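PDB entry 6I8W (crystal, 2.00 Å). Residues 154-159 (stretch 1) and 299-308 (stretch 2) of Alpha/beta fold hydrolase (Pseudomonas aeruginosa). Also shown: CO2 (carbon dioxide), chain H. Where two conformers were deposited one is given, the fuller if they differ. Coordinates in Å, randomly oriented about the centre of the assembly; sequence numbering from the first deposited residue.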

# COMPACT_ATOMS: atom_id res chain seq x y z
N VAL A 154 14.49 12.74 4.67
CA VAL A 154 14.42 11.32 4.37
C VAL A 154 15.75 10.61 4.62
O VAL A 154 16.75 10.87 3.95
CB VAL A 154 13.97 11.10 2.91
CG1 VAL A 154 13.90 9.61 2.61
CG2 VAL A 154 12.60 11.77 2.67
N LEU A 155 15.73 9.70 5.58
CA LEU A 155 16.93 8.98 5.99
C LEU A 155 17.22 7.79 5.08
O LEU A 155 18.37 7.42 4.89
CB LEU A 155 16.79 8.50 7.43
CG LEU A 155 16.54 9.59 8.47
CD1 LEU A 155 16.17 8.96 9.80
CD2 LEU A 155 17.77 10.50 8.61
N SER A 156 16.18 7.17 4.55
CA SER A 156 16.35 6.11 3.56
C SER A 156 15.03 5.91 2.83
O SER A 156 13.98 6.33 3.31
CB SER A 156 16.81 4.79 4.20
OG SER A 156 15.74 4.15 4.89
N LEU A 157 15.11 5.25 1.68
CA LEU A 157 13.96 5.05 0.82
C LEU A 157 13.94 3.60 0.35
O LEU A 157 14.96 3.08 -0.10
CB LEU A 157 14.01 5.99 -0.37
CG LEU A 157 13.00 5.76 -1.49
CD1 LEU A 157 11.58 6.05 -0.98
CD2 LEU A 157 13.35 6.65 -2.69
N ALA A 158 12.80 2.95 0.48
CA ALA A 158 12.65 1.60 -0.03
C ALA A 158 11.51 1.61 -1.03
O ALA A 158 10.37 1.96 -0.70
CB ALA A 158 12.38 0.58 1.11
N LEU A 159 11.84 1.24 -2.25
CA LEU A 159 10.87 1.20 -3.33
C LEU A 159 10.56 -0.26 -3.57
O LEU A 159 11.39 -1.01 -4.06
CB LEU A 159 11.43 1.88 -4.59
CG LEU A 159 11.74 3.36 -4.41
CD1 LEU A 159 12.38 3.97 -5.67
CD2 LEU A 159 10.44 4.11 -4.05
N HIS A 299 15.10 -8.63 4.55
CA HIS A 299 15.90 -7.92 3.55
C HIS A 299 15.93 -6.42 3.87
O HIS A 299 16.98 -5.76 3.79
CB HIS A 299 15.35 -8.11 2.12
CG HIS A 299 15.72 -9.42 1.49
ND1 HIS A 299 17.02 -9.83 1.31
CD2 HIS A 299 14.94 -10.39 0.93
CE1 HIS A 299 17.04 -11.00 0.69
NE2 HIS A 299 15.79 -11.35 0.45
N TYR A 300 14.78 -5.88 4.22
CA TYR A 300 14.66 -4.46 4.57
C TYR A 300 15.47 -4.13 5.84
O TYR A 300 16.18 -3.12 5.86
CB TYR A 300 13.20 -4.09 4.77
CG TYR A 300 12.94 -2.62 5.00
CD1 TYR A 300 13.60 -1.64 4.26
CD2 TYR A 300 12.00 -2.20 5.94
CE1 TYR A 300 13.34 -0.28 4.46
CE2 TYR A 300 11.73 -0.85 6.15
CZ TYR A 300 12.41 0.10 5.40
OH TYR A 300 12.16 1.44 5.60
N GLN A 301 15.38 -4.96 6.88
CA GLN A 301 16.19 -4.75 8.08
C GLN A 301 17.68 -4.79 7.77
O GLN A 301 18.47 -4.03 8.36
CB GLN A 301 15.88 -5.80 9.15
CG GLN A 301 16.68 -5.59 10.42
CD GLN A 301 16.32 -4.30 11.13
OE1 GLN A 301 15.32 -4.25 11.86
NE2 GLN A 301 17.12 -3.24 10.94
N ALA A 302 18.06 -5.67 6.86
CA ALA A 302 19.47 -5.77 6.48
C ALA A 302 19.92 -4.47 5.83
O ALA A 302 20.99 -3.93 6.13
CB ALA A 302 19.69 -6.97 5.55
N PHE A 303 19.10 -3.99 4.91
CA PHE A 303 19.32 -2.71 4.23
C PHE A 303 19.46 -1.58 5.25
O PHE A 303 20.43 -0.84 5.22
CB PHE A 303 18.17 -2.42 3.25
CG PHE A 303 18.09 -0.98 2.78
CD1 PHE A 303 19.01 -0.49 1.86
CD2 PHE A 303 17.09 -0.14 3.26
CE1 PHE A 303 18.93 0.83 1.42
CE2 PHE A 303 17.01 1.19 2.82
CZ PHE A 303 17.92 1.67 1.90
N LEU A 304 18.50 -1.48 6.18
CA LEU A 304 18.53 -0.44 7.21
C LEU A 304 19.79 -0.52 8.09
O LEU A 304 20.34 0.49 8.52
CB LEU A 304 17.30 -0.53 8.11
CG LEU A 304 15.98 -0.19 7.42
CD1 LEU A 304 14.82 -0.51 8.36
CD2 LEU A 304 15.97 1.30 7.04
N ASP A 305 20.20 -1.74 8.41
CA ASP A 305 21.41 -1.94 9.20
C ASP A 305 22.61 -1.33 8.48
O ASP A 305 23.43 -0.64 9.09
CB ASP A 305 21.68 -3.43 9.46
CG ASP A 305 20.83 -4.01 10.57
OD1 ASP A 305 20.11 -3.25 11.25
OD2 ASP A 305 20.88 -5.25 10.77
N GLY A 306 22.71 -1.58 7.18
CA GLY A 306 23.78 -0.96 6.40
C GLY A 306 23.69 0.55 6.42
O GLY A 306 24.69 1.22 6.64
N VAL A 307 22.50 1.09 6.21
CA VAL A 307 22.32 2.55 6.24
C VAL A 307 22.76 3.16 7.58
O VAL A 307 23.44 4.20 7.60
CB VAL A 307 20.87 2.93 5.94
CG1 VAL A 307 20.65 4.42 6.17
CG2 VAL A 307 20.54 2.55 4.50
N ARG A 308 22.39 2.52 8.68
CA ARG A 308 22.77 2.99 10.02
C ARG A 308 24.24 2.76 10.34
O ARG A 308 24.91 3.64 10.90
CB ARG A 308 21.94 2.30 11.10
CG ARG A 308 22.59 2.38 12.51
CD ARG A 308 21.85 1.55 13.57
NE ARG A 308 22.04 0.11 13.39
C CO2 H . 18.86 2.19 10.90
O1 CO2 H . 19.18 2.70 9.95
O2 CO2 H . 18.53 1.67 11.84
O HOH W 1 13.39 3.09 3.98

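The strand and the helix share no direct hydrogen bond; the polar link between them is a single water. Water 1 lies 2.7 Å from Ser156 OG and 2.6 Å from Tyr300 OH and hydrogen-bonds to both, bridging hydroxyls 4.5 Å apart, too far for a direct bond. The CA-to-CB bond of Tyr300 points sideways, yet with chi1 in t the long ring brings its CE1 to Ala158 CB and its hydroxyl to the water.

The rest is packing. Helix 299-308 runs nearly antiparallel to strand 156-159, at 156°, with the axes 10.1 Å apart at their closest, and the contact buries 234 Å². Strand alternation sets the pattern: Ser156 and Ala158 point toward the helix, while Leu157 between them points away. The two facing residues are small, and the helix fills the space with larger side chains. Ala158 CB sits 3.6 Å from Tyr300 CE1, an apolar contact made oblique to the ring.

Ser156 is the most heavily covered residue, giving up 60 Å². Its OG, in the p rotamer, lies 3.6 Å from Leu304 CD2 and 3.8 Å from Phe303 CE2, so a buried hydroxyl lies among carbon atoms while the water, and a partner elsewhere, meet its polar need. Phe303, chi1 t, points toward the strand and also reaches its backbone, with CZ 3.8 Å from Leu157 O, so even a residue facing away contributes. Leu304 starts sideways, but its end comes nearer.

One turn beyond Phe303, Val307 points toward the strand's stretch; its branched side chain places CG1 4.0 Å from Leu155 O, at the chain's corner, and 4.3 Å from Ser156 CB. Tyr300, Phe303, Leu304 and Val307 recur at three- and four-residue steps, the spacing that keeps one side of a helix on its partner.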